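Local coordinates for protein alpha-galactosidase (Thermus thermophilus, PDB 6LCJ) that probably hydrolyses terminal alpha-galactosyl residues from galactosides as a thermostable, hexameric glycosidase of family GH36, at residues Pro152-Gly157 with Arg326-Ala331; Tyr167-Arg172 with Pro437-Pro442; Glu366-Ser369 with Ala373-Thr376. One frame throughout, in Å; residues are numbered along the deposited sequence.

Contact 1: Pro152-Gly157 with Arg326-Ala331; sequences PRRLSG and RLREAA
Arg154 and Arg328 reach for each other from opposite directions and lay their guanidinium groups one on the other, centres 3.8 Å apart and planes only 23° off parallel. This is the tight part. Arg154 NH2 sits over the middle of the Arg328 guanidinium, 3.5 Å from Arg328 CZ, and on the same flat side Arg154 NE comes to 3.3 Å from Arg328 NH1. Those two nitrogens are both donors and make no bond with one another. Arg154 gets there with a chain stretched straight from CG to NE. Arg328, in contrast, folds its chain (chi2 77°, chi3 -85°), which turns its flat group across the path of the incoming arginine. Elsewhere the contact is loose: the CA atoms of Arg154 and Arg328 stand 11.6 Å apart, and Arg154 is partly exposed at the margin, whereas Arg328 is buried. The pair joins the loop ahead of strand 161-164 to the end of helix 317-331, at the end of the TIM barrel where the strands begin. Asp351 bridges the two, its OD1 salt-bridged to Arg154 NE and its OD2 to Arg328 NH1; Arg328 also donates to the carbonyls of Leu349 and Ala334. The stack can therefore be read as two cations gathered round one carboxylate, whose negative charge probably offsets much of theirs and lets the flat faces pack.

Contact 2: Tyr167-Arg172 with Pro437-Pro442; sequences YSFYTR and PSWLLP
Trp439, whose six-membered ring lies against Ser168 and Phe169, belongs to a short 3-10 turn in which Pro437 O is gripped twice: by Leu440 N, 3.0 Å from Pro437 O, and by Lys445 NZ from helix 442-453. That turn holds the indole out toward the end of helix 166-169. CG of Trp439 stands anti to its carbonyl carbon (chi1 -69°), and the far rim of the six-membered ring does the touching. Trp439 CZ3 rests 3.7 Å from Ser168 CB, and Trp439 CH2 is 3.5 Å from Ser168 O. Ser168 OG is not part of this touch and is hydrogen-bonded to Ser434 O. Phe169 meets the ring farther along, CE1 of Phe169 lying 3.9 Å from CZ2 of Trp439. The rings meet obliquely, planes at 63° and centroids 5.5 Å apart. Phe410 adds another ring against Trp439, and Leu177 of helix 175-185 backs Phe169. In the fold this joins the loops that follow strands 161-164 and 431-433, neighbours where the TIM barrel closes on itself. Replaced by an alanine, Trp439 would probably leave a gap beside Ser168 CB and remove one of the Phe169 ring's neighbours, leaving that ring less restrained. Cohesion between the two segments is thus van der Waals and aromatic, while polar ties between the two loops run through Ser434, shortly before the second segment, which bonds to Ser168 OG and Tyr167 N.

Contact 3: Glu366-Ser369 with Ala373-Thr376; sequences EERS and ADPT
Arg368 and Asp374 lie side by side and point the same way, tying helix 366-371 to the Asx turn that follows it in the excursion between barrel strands 352-354 and 398-400. Ala373, with positive phi, swings the chain out of the helix, and Asp374 N comes back to donate to Arg368 O at 3.0 Å, in the carbonyl plane. This bond reaches back six positions, and the helix has a wider pi-type turn at 367-369. Beside the bond, Ala373 CA makes a CA-H...O contact of 3.4 Å with Ser369 O.

With the backbones joined so, the two side chains run alongside each other. Asp374 CG is anti to its backbone N (chi1 178°), and the Arg368 chain is fully extended, bringing one edge of its guanidinium to the carboxylate. The grip is side-on but converges on a single atom: Arg368 NE lies 2.6 Å from Asp374 OD2, and Arg368 NH2 is 2.8 Å from that same OD2. The oxygen is in the guanidinium plane, yet the carboxylate is turned 49° against it. NE therefore meets OD2 from well above the carboxylate plane, while NH2 arrives nearer that plane, on the syn side.

Arg73 of the same chain is close to Arg368, and the Asp374 carboxylate probably offsets part of that charge. The subunit boundary is near as well: Arg368 packs on Glu367 of a neighbouring subunit, and Glu367 OE2 of this chain is salt-bridged to Arg73 of that subunit. Ser369 OG turns elsewhere, to Asp364 and Asn382.

The other carboxylate oxygen works within the loop. Asp374 OD1 accepts from Thr376 N at 3.0 Å, which closes the Asx turn, and through its syn lone pair from the hydroxyl of Thr376, OG1 lying 2.6 Å from OD1.

All three contacts belong to the TIM barrel part of the chain or its loops. Contacts 1 and 2 alternate along the sequence, so that strand 161-164 follows the first segment of one and leads into the first segment of the other; their centres are 31 Å apart. Contact 3 comes after contact 1 is complete, between the two halves of contact 2, and lies across the chain's centre from contact 1, with centres 33 Å apart. Contacts 2 and 3 come closest, about 10 Å between nearest atoms. Contact 1 joins loop and helix where the strands begin, touching no other subunit; contact 2 joins the first and last strands' loops, and contacts 2 and 3 both reach a neighbouring subunit.

Contact 1: Pro152-Gly157 with Arg326-Ala331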
ATOM      1  N   PRO E 152       3.180 -33.034 -36.958  1.00 28.28           N
ATOM      2  CA  PRO E 152       4.352 -33.731 -37.484  1.00 26.38           C
ATOM      3  C   PRO E 152       4.620 -35.006 -36.699  1.00 33.13           C
ATOM      4  O   PRO E 152       4.313 -35.111 -35.508  1.00 31.24           O
ATOM      5  CB  PRO E 152       5.483 -32.711 -37.307  1.00 30.20           C
ATOM      6  CG  PRO E 152       4.786 -31.387 -37.276  1.00 28.81           C
ATOM      7  CD  PRO E 152       3.513 -31.658 -36.544  1.00 31.08           C
ATOM      8  N   ARG E 153       5.184 -35.992 -37.399  1.00 35.79           N
ATOM      9  CA  ARG E 153       5.545 -37.281 -36.831  1.00 32.04           C
ATOM     10  C   ARG E 153       6.997 -37.584 -37.160  1.00 32.72           C
ATOM     11  O   ARG E 153       7.522 -37.151 -38.183  1.00 34.67           O
ATOM     12  CB  ARG E 153       4.648 -38.397 -37.372  1.00 33.28           C
ATOM     13  CG  ARG E 153       3.202 -37.997 -37.445  1.00 33.96           C
ATOM     14  CD  ARG E 153       2.418 -39.003 -38.223  1.00 41.42           C
ATOM     15  NE  ARG E 153       2.300 -40.276 -37.526  1.00 47.65           N
ATOM     16  CZ  ARG E 153       2.640 -41.448 -38.051  1.00 46.88           C
ATOM     17  NH1 ARG E 153       3.134 -41.494 -39.280  1.00 50.53           N
ATOM     18  NH2 ARG E 153       2.489 -42.567 -37.347  1.00 39.95           N
ATOM     19  N   ARG E 154       7.647 -38.323 -36.269  1.00 34.09           N
ATOM     20  CA  ARG E 154       8.967 -38.872 -36.555  1.00 30.97           C
ATOM     21  C   ARG E 154       9.119 -40.104 -35.664  1.00 39.15           C
ATOM     22  O   ARG E 154       9.431 -39.975 -34.470  1.00 34.56           O
ATOM     23  CB  ARG E 154      10.069 -37.864 -36.301  1.00 25.98           C
ATOM     24  CG  ARG E 154      11.455 -38.503 -36.395  1.00 29.87           C
ATOM     25  CD  ARG E 154      12.550 -37.477 -36.349  1.00 27.92           C
ATOM     26  NE  ARG E 154      13.870 -38.070 -36.538  1.00 37.36           N
ATOM     27  CZ  ARG E 154      14.588 -37.984 -37.657  1.00 36.96           C
ATOM     28  NH1 ARG E 154      14.114 -37.335 -38.714  1.00 28.18           N
ATOM     29  NH2 ARG E 154      15.784 -38.550 -37.713  1.00 34.00           N
ATOM     30  N   LEU E 155       8.870 -41.276 -36.244  1.00 38.21           N
ATOM     31  CA  LEU E 155       8.891 -42.556 -35.532  1.00 35.61           C
ATOM     32  C   LEU E 155      10.111 -43.342 -36.011  1.00 39.35           C
ATOM     33  O   LEU E 155      10.109 -43.908 -37.110  1.00 39.72           O
ATOM     34  CB  LEU E 155       7.581 -43.299 -35.753  1.00 31.69           C
ATOM     35  CG  LEU E 155       6.374 -42.588 -35.118  1.00 35.43           C
ATOM     36  CD1 LEU E 155       5.085 -43.390 -35.266  1.00 34.61           C
ATOM     37  CD2 LEU E 155       6.651 -42.304 -33.641  1.00 32.68           C
ATOM     38  N   SER E 156      11.162 -43.347 -35.185  1.00 39.72           N
ATOM     39  CA  SER E 156      12.478 -43.874 -35.569  1.00 38.77           C
ATOM     40  C   SER E 156      12.626 -45.312 -35.076  1.00 41.81           C
ATOM     41  O   SER E 156      13.434 -45.630 -34.194  1.00 39.13           O
ATOM     42  CB  SER E 156      13.585 -42.985 -35.012  1.00 39.29           C
ATOM     43  OG  SER E 156      13.645 -41.730 -35.677  1.00 44.12           O
ATOM     44  N   GLY E 157      11.807 -46.184 -35.669  1.00 38.05           N
ATOM     45  CA  GLY E 157      11.747 -47.561 -35.223  1.00 36.61           C
ATOM     46  C   GLY E 157      11.186 -47.667 -33.817  1.00 40.25           C
ATOM     47  O   GLY E 157      10.290 -46.916 -33.414  1.00 45.87           O
ATOM     48  N   ARG E 326      18.234 -27.154 -37.372  1.00 30.87           N
ATOM     49  CA  ARG E 326      19.643 -27.208 -37.712  1.00 34.74           C
ATOM     50  C   ARG E 326      20.347 -28.285 -36.899  1.00 35.62           C
ATOM     51  O   ARG E 326      21.207 -29.007 -37.417  1.00 38.55           O
ATOM     52  CB  ARG E 326      20.277 -25.826 -37.498  1.00 34.93           C
ATOM     53  CG  ARG E 326      21.803 -25.796 -37.571  1.00 46.48           C
ATOM     54  CD  ARG E 326      22.371 -25.980 -39.010  1.00 55.18           C
ATOM     55  NE  ARG E 326      23.791 -26.360 -38.977  1.00 52.17           N
ATOM     56  CZ  ARG E 326      24.279 -27.497 -39.475  1.00 44.52           C
ATOM     57  NH1 ARG E 326      23.467 -28.370 -40.063  1.00 41.61           N
ATOM     58  NH2 ARG E 326      25.574 -27.767 -39.367  1.00 36.65           N
ATOM     59  N   LEU E 327      19.984 -28.418 -35.627  1.00 36.08           N
ATOM     60  CA  LEU E 327      20.568 -29.473 -34.809  1.00 34.16           C
ATOM     61  C   LEU E 327      20.070 -30.841 -35.256  1.00 31.43           C
ATOM     62  O   LEU E 327      20.786 -31.838 -35.112  1.00 28.48           O
ATOM     63  CB  LEU E 327      20.240 -29.233 -33.336  1.00 32.69           C
ATOM     64  CG  LEU E 327      21.180 -28.372 -32.509  1.00 34.69           C
ATOM     65  CD1 LEU E 327      21.327 -27.022 -33.143  1.00 33.55           C
ATOM     66  CD2 LEU E 327      20.651 -28.237 -31.087  1.00 34.61           C
ATOM     67  N   ARG E 328      18.856 -30.903 -35.804  1.00 28.55           N
ATOM     68  CA  ARG E 328      18.361 -32.151 -36.365  1.00 32.31           C
ATOM     69  C   ARG E 328      19.223 -32.592 -37.539  1.00 34.69           C
ATOM     70  O   ARG E 328      19.612 -33.760 -37.629  1.00 33.89           O
ATOM     71  CB  ARG E 328      16.897 -32.004 -36.791  1.00 28.77           C
ATOM     72  CG  ARG E 328      16.331 -33.202 -37.590  1.00 27.05           C
ATOM     73  CD  ARG E 328      15.985 -34.421 -36.715  1.00 27.98           C
ATOM     74  NE  ARG E 328      17.145 -35.279 -36.464  1.00 31.67           N
ATOM     75  CZ  ARG E 328      17.192 -36.247 -35.550  1.00 32.24           C
ATOM     76  NH1 ARG E 328      16.151 -36.488 -34.768  1.00 32.11           N
ATOM     77  NH2 ARG E 328      18.289 -36.976 -35.413  1.00 31.37           N
ATOM     78  N   GLU E 329      19.546 -31.656 -38.441  1.00 38.54           N
ATOM     79  CA  GLU E 329      20.363 -31.980 -39.606  1.00 35.04           C
ATOM     80  C   GLU E 329      21.799 -32.273 -39.209  1.00 34.62           C
ATOM     81  O   GLU E 329      22.431 -33.171 -39.772  1.00 36.46           O
ATOM     82  CB  GLU E 329      20.315 -30.841 -40.617  1.00 33.87           C
ATOM     83  CG  GLU E 329      19.038 -30.809 -41.429  1.00 36.48           C
ATOM     84  CD  GLU E 329      18.983 -31.908 -42.502  1.00 44.16           C
ATOM     85  OE1 GLU E 329      19.937 -32.713 -42.617  1.00 42.56           O
ATOM     86  OE2 GLU E 329      17.975 -31.972 -43.235  1.00 45.70           O
ATOM     87  N   ALA E 330      22.330 -31.535 -38.237  1.00 34.31           N
ATOM     88  CA  ALA E 330      23.697 -31.791 -37.803  1.00 36.25           C
ATOM     89  C   ALA E 330      23.835 -33.169 -37.173  1.00 35.49           C
ATOM     90  O   ALA E 330      24.924 -33.757 -37.200  1.00 36.01           O
ATOM     91  CB  ALA E 330      24.159 -30.711 -36.829  1.00 28.54           C
ATOM     92  N   ALA E 331      22.747 -33.702 -36.609  1.00 37.35           N
ATOM     93  CA  ALA E 331      22.770 -35.001 -35.945  1.00 33.76           C
ATOM     94  C   ALA E 331      22.526 -36.151 -36.905  1.00 33.09           C
ATOM     95  O   ALA E 331      22.794 -37.308 -36.554  1.00 36.87           O
ATOM     96  CB  ALA E 331      21.726 -35.048 -34.823  1.00 28.44           C
TER

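Contact 2: Tyr167-Arg172 with Pro437-Pro442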
ATOM      1  N   TYR E 167      19.805 -40.764 -12.539  1.00 27.00           N
ATOM      2  CA  TYR E 167      18.954 -41.026 -11.390  1.00 26.45           C
ATOM      3  C   TYR E 167      19.556 -42.012 -10.406  1.00 25.86           C
ATOM      4  O   TYR E 167      18.824 -42.597  -9.610  1.00 29.54           O
ATOM      5  CB  TYR E 167      17.592 -41.510 -11.858  1.00 24.28           C
ATOM      6  CG  TYR E 167      16.877 -40.479 -12.655  1.00 24.66           C
ATOM      7  CD1 TYR E 167      16.167 -39.456 -12.024  1.00 25.96           C
ATOM      8  CD2 TYR E 167      16.927 -40.497 -14.044  1.00 24.30           C
ATOM      9  CE1 TYR E 167      15.500 -38.506 -12.756  1.00 24.52           C
ATOM     10  CE2 TYR E 167      16.266 -39.547 -14.782  1.00 23.64           C
ATOM     11  CZ  TYR E 167      15.546 -38.567 -14.130  1.00 24.57           C
ATOM     12  OH  TYR E 167      14.876 -37.634 -14.863  1.00 30.25           O
ATOM     13  N   SER E 168      20.864 -42.202 -10.430  1.00 30.01           N
ATOM     14  CA  SER E 168      21.527 -42.910  -9.346  1.00 32.01           C
ATOM     15  C   SER E 168      22.713 -42.093  -8.840  1.00 30.72           C
ATOM     16  O   SER E 168      22.867 -41.906  -7.632  1.00 31.43           O
ATOM     17  CB  SER E 168      21.965 -44.306  -9.802  1.00 30.73           C
ATOM     18  OG  SER E 168      22.536 -44.247 -11.097  1.00 32.23           O
ATOM     19  N   PHE E 169      23.544 -41.576  -9.744  1.00 30.58           N
ATOM     20  CA  PHE E 169      24.728 -40.837  -9.321  1.00 31.94           C
ATOM     21  C   PHE E 169      24.584 -39.324  -9.410  1.00 31.31           C
ATOM     22  O   PHE E 169      25.388 -38.613  -8.801  1.00 31.55           O
ATOM     23  CB  PHE E 169      25.938 -41.265 -10.150  1.00 33.26           C
ATOM     24  CG  PHE E 169      26.209 -42.735 -10.098  1.00 32.58           C
ATOM     25  CD1 PHE E 169      26.693 -43.317  -8.939  1.00 29.47           C
ATOM     26  CD2 PHE E 169      25.987 -43.531 -11.206  1.00 29.69           C
ATOM     27  CE1 PHE E 169      26.954 -44.668  -8.886  1.00 30.63           C
ATOM     28  CE2 PHE E 169      26.239 -44.894 -11.165  1.00 33.12           C
ATOM     29  CZ  PHE E 169      26.721 -45.467 -10.005  1.00 30.54           C
ATOM     30  N   TYR E 170      23.590 -38.821 -10.140  1.00 31.60           N
ATOM     31  CA  TYR E 170      23.401 -37.383 -10.384  1.00 29.75           C
ATOM     32  C   TYR E 170      24.718 -36.829 -10.924  1.00 33.17           C
ATOM     33  O   TYR E 170      25.292 -37.452 -11.835  1.00 30.42           O
ATOM     34  CB  TYR E 170      22.845 -36.732  -9.121  1.00 31.70           C
ATOM     35  CG  TYR E 170      21.409 -37.160  -8.905  1.00 31.42           C
ATOM     36  CD1 TYR E 170      20.366 -36.453  -9.489  1.00 31.92           C
ATOM     37  CD2 TYR E 170      21.097 -38.317  -8.191  1.00 31.80           C
ATOM     38  CE1 TYR E 170      19.049 -36.849  -9.331  1.00 28.14           C
ATOM     39  CE2 TYR E 170      19.768 -38.734  -8.032  1.00 27.23           C
ATOM     40  CZ  TYR E 170      18.750 -37.985  -8.609  1.00 31.83           C
ATOM     41  OH  TYR E 170      17.419 -38.344  -8.484  1.00 26.46           O
ATOM     42  N   THR E 171      25.228 -35.696 -10.417  1.00 34.53           N
ATOM     43  CA  THR E 171      26.438 -35.101 -10.984  1.00 32.15           C
ATOM     44  C   THR E 171      27.724 -35.768 -10.496  1.00 35.79           C
ATOM     45  O   THR E 171      28.796 -35.422 -11.001  1.00 35.74           O
ATOM     46  CB  THR E 171      26.529 -33.594 -10.669  1.00 28.29           C
ATOM     47  OG1 THR E 171      26.356 -33.381  -9.264  1.00 32.80           O
ATOM     48  CG2 THR E 171      25.473 -32.787 -11.425  1.00 24.05           C
ATOM     49  N   ARG E 172      27.654 -36.693  -9.529  1.00 33.49           N
ATOM     50  CA  ARG E 172      28.839 -37.377  -9.008  1.00 30.97           C
ATOM     51  C   ARG E 172      29.254 -38.526  -9.926  1.00 34.78           C
ATOM     52  O   ARG E 172      29.267 -39.688  -9.537  1.00 41.46           O
ATOM     53  CB  ARG E 172      28.590 -37.906  -7.607  1.00 31.17           C
ATOM     54  CG  ARG E 172      27.679 -37.058  -6.750  1.00 46.15           C
ATOM     55  CD  ARG E 172      28.383 -35.792  -6.318  1.00 54.05           C
ATOM     56  NE  ARG E 172      29.484 -36.108  -5.408  1.00 70.76           N
ATOM     57  CZ  ARG E 172      29.381 -36.181  -4.082  1.00 71.15           C
ATOM     58  NH1 ARG E 172      28.215 -35.958  -3.484  1.00 65.81           N
ATOM     59  NH2 ARG E 172      30.448 -36.491  -3.350  1.00 67.29           N
ATOM     60  N   PRO E 437      23.573 -51.978 -11.486  1.00 33.75           N
ATOM     61  CA  PRO E 437      23.290 -53.385 -11.142  1.00 34.27           C
ATOM     62  C   PRO E 437      23.826 -53.793  -9.779  1.00 34.50           C
ATOM     63  O   PRO E 437      23.176 -54.574  -9.071  1.00 36.16           O
ATOM     64  CB  PRO E 437      23.958 -54.168 -12.285  1.00 34.09           C
ATOM     65  CG  PRO E 437      23.966 -53.217 -13.427  1.00 33.63           C
ATOM     66  CD  PRO E 437      24.198 -51.852 -12.817  1.00 34.37           C
ATOM     67  N   SER E 438      24.961 -53.243  -9.358  1.00 31.48           N
ATOM     68  CA  SER E 438      25.464 -53.572  -8.033  1.00 31.76           C
ATOM     69  C   SER E 438      24.602 -53.015  -6.899  1.00 33.25           C
ATOM     70  O   SER E 438      24.823 -53.394  -5.746  1.00 39.54           O
ATOM     71  CB  SER E 438      26.900 -53.077  -7.891  1.00 33.26           C
ATOM     72  OG  SER E 438      26.983 -51.675  -8.059  1.00 36.07           O
ATOM     73  N   TRP E 439      23.642 -52.133  -7.173  1.00 30.93           N
ATOM     74  CA  TRP E 439      22.710 -51.686  -6.145  1.00 30.79           C
ATOM     75  C   TRP E 439      21.459 -52.552  -6.071  1.00 35.62           C
ATOM     76  O   TRP E 439      20.632 -52.356  -5.164  1.00 31.26           O
ATOM     77  CB  TRP E 439      22.272 -50.243  -6.395  1.00 31.00           C
ATOM     78  CG  TRP E 439      23.325 -49.210  -6.212  1.00 34.62           C
ATOM     79  CD1 TRP E 439      24.655 -49.416  -6.022  1.00 31.62           C
ATOM     80  CD2 TRP E 439      23.137 -47.787  -6.233  1.00 29.93           C
ATOM     81  NE1 TRP E 439      25.302 -48.216  -5.914  1.00 34.37           N
ATOM     82  CE2 TRP E 439      24.391 -47.200  -6.034  1.00 31.76           C
ATOM     83  CE3 TRP E 439      22.025 -46.959  -6.394  1.00 30.14           C
ATOM     84  CZ2 TRP E 439      24.572 -45.818  -5.989  1.00 35.65           C
ATOM     85  CZ3 TRP E 439      22.202 -45.590  -6.347  1.00 28.41           C
ATOM     86  CH2 TRP E 439      23.464 -45.031  -6.147  1.00 30.92           C
ATOM     87  N   LEU E 440      21.298 -53.486  -7.012  1.00 35.94           N
ATOM     88  CA  LEU E 440      20.116 -54.333  -7.100  1.00 32.54           C
ATOM     89  C   LEU E 440      20.304 -55.621  -6.302  1.00 32.76           C
ATOM     90  O   LEU E 440      21.355 -56.261  -6.385  1.00 33.59           O
ATOM     91  CB  LEU E 440      19.833 -54.668  -8.564  1.00 30.35           C
ATOM     92  CG  LEU E 440      19.497 -53.527  -9.525  1.00 30.37           C
ATOM     93  CD1 LEU E 440      19.204 -54.108 -10.905  1.00 27.67           C
ATOM     94  CD2 LEU E 440      18.305 -52.742  -9.005  1.00 25.10           C
ATOM     95  N   LEU E 441      19.282 -56.003  -5.538  1.00 34.47           N
ATOM     96  CA  LEU E 441      19.214 -57.353  -4.989  1.00 38.06           C
ATOM     97  C   LEU E 441      18.996 -58.363  -6.122  1.00 37.16           C
ATOM     98  O   LEU E 441      18.606 -57.988  -7.232  1.00 34.62           O
ATOM     99  CB  LEU E 441      18.091 -57.446  -3.957  1.00 35.76           C
ATOM    100  CG  LEU E 441      18.169 -56.478  -2.765  1.00 40.38           C
ATOM    101  CD1 LEU E 441      16.907 -56.533  -1.917  1.00 40.86           C
ATOM    102  CD2 LEU E 441      19.385 -56.754  -1.920  1.00 35.37           C
ATOM    103  N   PRO E 442      19.270 -59.650  -5.872  1.00 42.13           N
ATOM    104  CA  PRO E 442      19.057 -60.678  -6.923  1.00 36.52           C
ATOM    105  C   PRO E 442      17.647 -60.725  -7.496  1.00 33.80           C
ATOM    106  O   PRO E 442      17.473 -60.838  -8.714  1.00 37.46           O
ATOM    107  CB  PRO E 442      19.402 -61.983  -6.195  1.00 29.36           C
ATOM    108  CG  PRO E 442      20.414 -61.566  -5.176  1.00 35.45           C
ATOM    109  CD  PRO E 442      20.033 -60.176  -4.725  1.00 34.72           C
TER

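Contact 3: Glu366-Ser369 with Ala373-Thr376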
ATOM      1  N   GLU E 366       6.472 -32.549  -0.929  1.00 28.77           N
ATOM      2  CA  GLU E 366       5.283 -31.719  -0.782  1.00 30.65           C
ATOM      3  C   GLU E 366       5.588 -30.303  -0.324  1.00 28.70           C
ATOM      4  O   GLU E 366       4.727 -29.434  -0.457  1.00 30.50           O
ATOM      5  CB  GLU E 366       4.271 -32.386   0.157  1.00 36.05           C
ATOM      6  CG  GLU E 366       3.332 -33.371  -0.610  1.00 49.77           C
ATOM      7  CD  GLU E 366       2.051 -32.721  -1.175  1.00 61.23           C
ATOM      8  OE1 GLU E 366       0.991 -32.773  -0.500  1.00 63.84           O
ATOM      9  OE2 GLU E 366       2.113 -32.162  -2.305  1.00 57.64           O
ATOM     10  N   GLU E 367       6.797 -30.026   0.158  1.00 27.51           N
ATOM     11  CA  GLU E 367       7.185 -28.628   0.296  1.00 32.12           C
ATOM     12  C   GLU E 367       7.187 -27.922  -1.054  1.00 26.89           C
ATOM     13  O   GLU E 367       6.725 -26.783  -1.168  1.00 28.18           O
ATOM     14  CB  GLU E 367       8.551 -28.506   0.966  1.00 36.80           C
ATOM     15  CG  GLU E 367       8.434 -28.321   2.470  1.00 36.95           C
ATOM     16  CD  GLU E 367       7.899 -29.570   3.108  1.00 33.55           C
ATOM     17  OE1 GLU E 367       8.463 -30.631   2.800  1.00 39.74           O
ATOM     18  OE2 GLU E 367       6.912 -29.506   3.869  1.00 35.74           O
ATOM     19  N   ARG E 368       7.685 -28.586  -2.096  1.00 27.05           N
ATOM     20  CA  ARG E 368       7.707 -27.954  -3.411  1.00 24.40           C
ATOM     21  C   ARG E 368       6.366 -28.086  -4.133  1.00 28.14           C
ATOM     22  O   ARG E 368       5.912 -27.137  -4.785  1.00 25.73           O
ATOM     23  CB  ARG E 368       8.838 -28.543  -4.253  1.00 22.89           C
ATOM     24  CG  ARG E 368       8.900 -27.976  -5.650  1.00 25.61           C
ATOM     25  CD  ARG E 368      10.240 -28.267  -6.306  1.00 25.93           C
ATOM     26  NE  ARG E 368      10.296 -27.655  -7.623  1.00 28.32           N
ATOM     27  CZ  ARG E 368      11.318 -27.748  -8.466  1.00 28.55           C
ATOM     28  NH1 ARG E 368      12.410 -28.430  -8.141  1.00 26.12           N
ATOM     29  NH2 ARG E 368      11.236 -27.150  -9.641  1.00 27.08           N
ATOM     30  N   SER E 369       5.700 -29.233  -4.012  1.00 24.46           N
ATOM     31  CA  SER E 369       4.476 -29.410  -4.775  1.00 26.82           C
ATOM     32  C   SER E 369       3.299 -28.656  -4.167  1.00 30.12           C
ATOM     33  O   SER E 369       2.432 -28.168  -4.901  1.00 30.98           O
ATOM     34  CB  SER E 369       4.162 -30.894  -4.906  1.00 32.01           C
ATOM     35  OG  SER E 369       5.150 -31.513  -5.709  1.00 36.72           O
ATOM     36  N   ALA E 373       3.590 -24.643  -4.570  1.00 29.75           N
ATOM     37  CA  ALA E 373       2.631 -24.832  -5.658  1.00 29.21           C
ATOM     38  C   ALA E 373       3.343 -25.030  -7.003  1.00 33.82           C
ATOM     39  O   ALA E 373       3.015 -24.400  -8.014  1.00 34.19           O
ATOM     40  CB  ALA E 373       1.649 -23.660  -5.704  1.00 20.32           C
ATOM     41  N   ASP E 374       4.347 -25.916  -7.004  1.00 28.53           N
ATOM     42  CA  ASP E 374       5.172 -26.202  -8.181  1.00 28.45           C
ATOM     43  C   ASP E 374       5.055 -27.681  -8.529  1.00 28.61           C
ATOM     44  O   ASP E 374       5.846 -28.511  -8.052  1.00 30.43           O
ATOM     45  CB  ASP E 374       6.632 -25.819  -7.937  1.00 26.81           C
ATOM     46  CG  ASP E 374       7.539 -26.150  -9.122  1.00 29.51           C
ATOM     47  OD1 ASP E 374       7.037 -26.510 -10.219  1.00 26.47           O
ATOM     48  OD2 ASP E 374       8.773 -26.043  -8.957  1.00 29.00           O
ATOM     49  N   PRO E 375       4.100 -28.059  -9.377  1.00 26.49           N
ATOM     50  CA  PRO E 375       3.972 -29.462  -9.773  1.00 28.72           C
ATOM     51  C   PRO E 375       4.935 -29.898 -10.870  1.00 25.21           C
ATOM     52  O   PRO E 375       4.724 -30.954 -11.466  1.00 25.22           O
ATOM     53  CB  PRO E 375       2.522 -29.520 -10.261  1.00 24.97           C
ATOM     54  CG  PRO E 375       2.348 -28.182 -10.898  1.00 24.33           C
ATOM     55  CD  PRO E 375       3.073 -27.221 -10.011  1.00 25.28           C
ATOM     56  N   THR E 376       5.981 -29.134 -11.155  1.00 23.49           N
ATOM     57  CA  THR E 376       6.931 -29.469 -12.205  1.00 26.93           C
ATOM     58  C   THR E 376       8.259 -29.973 -11.658  1.00 26.89           C
ATOM     59  O   THR E 376       9.162 -30.283 -12.447  1.00 24.17           O
ATOM     60  CB  THR E 376       7.193 -28.257 -13.130  1.00 25.80           C
ATOM     61  OG1 THR E 376       8.097 -27.343 -12.497  1.00 25.02           O
ATOM     62  CG2 THR E 376       5.901 -27.533 -13.506  1.00 22.50           C
TER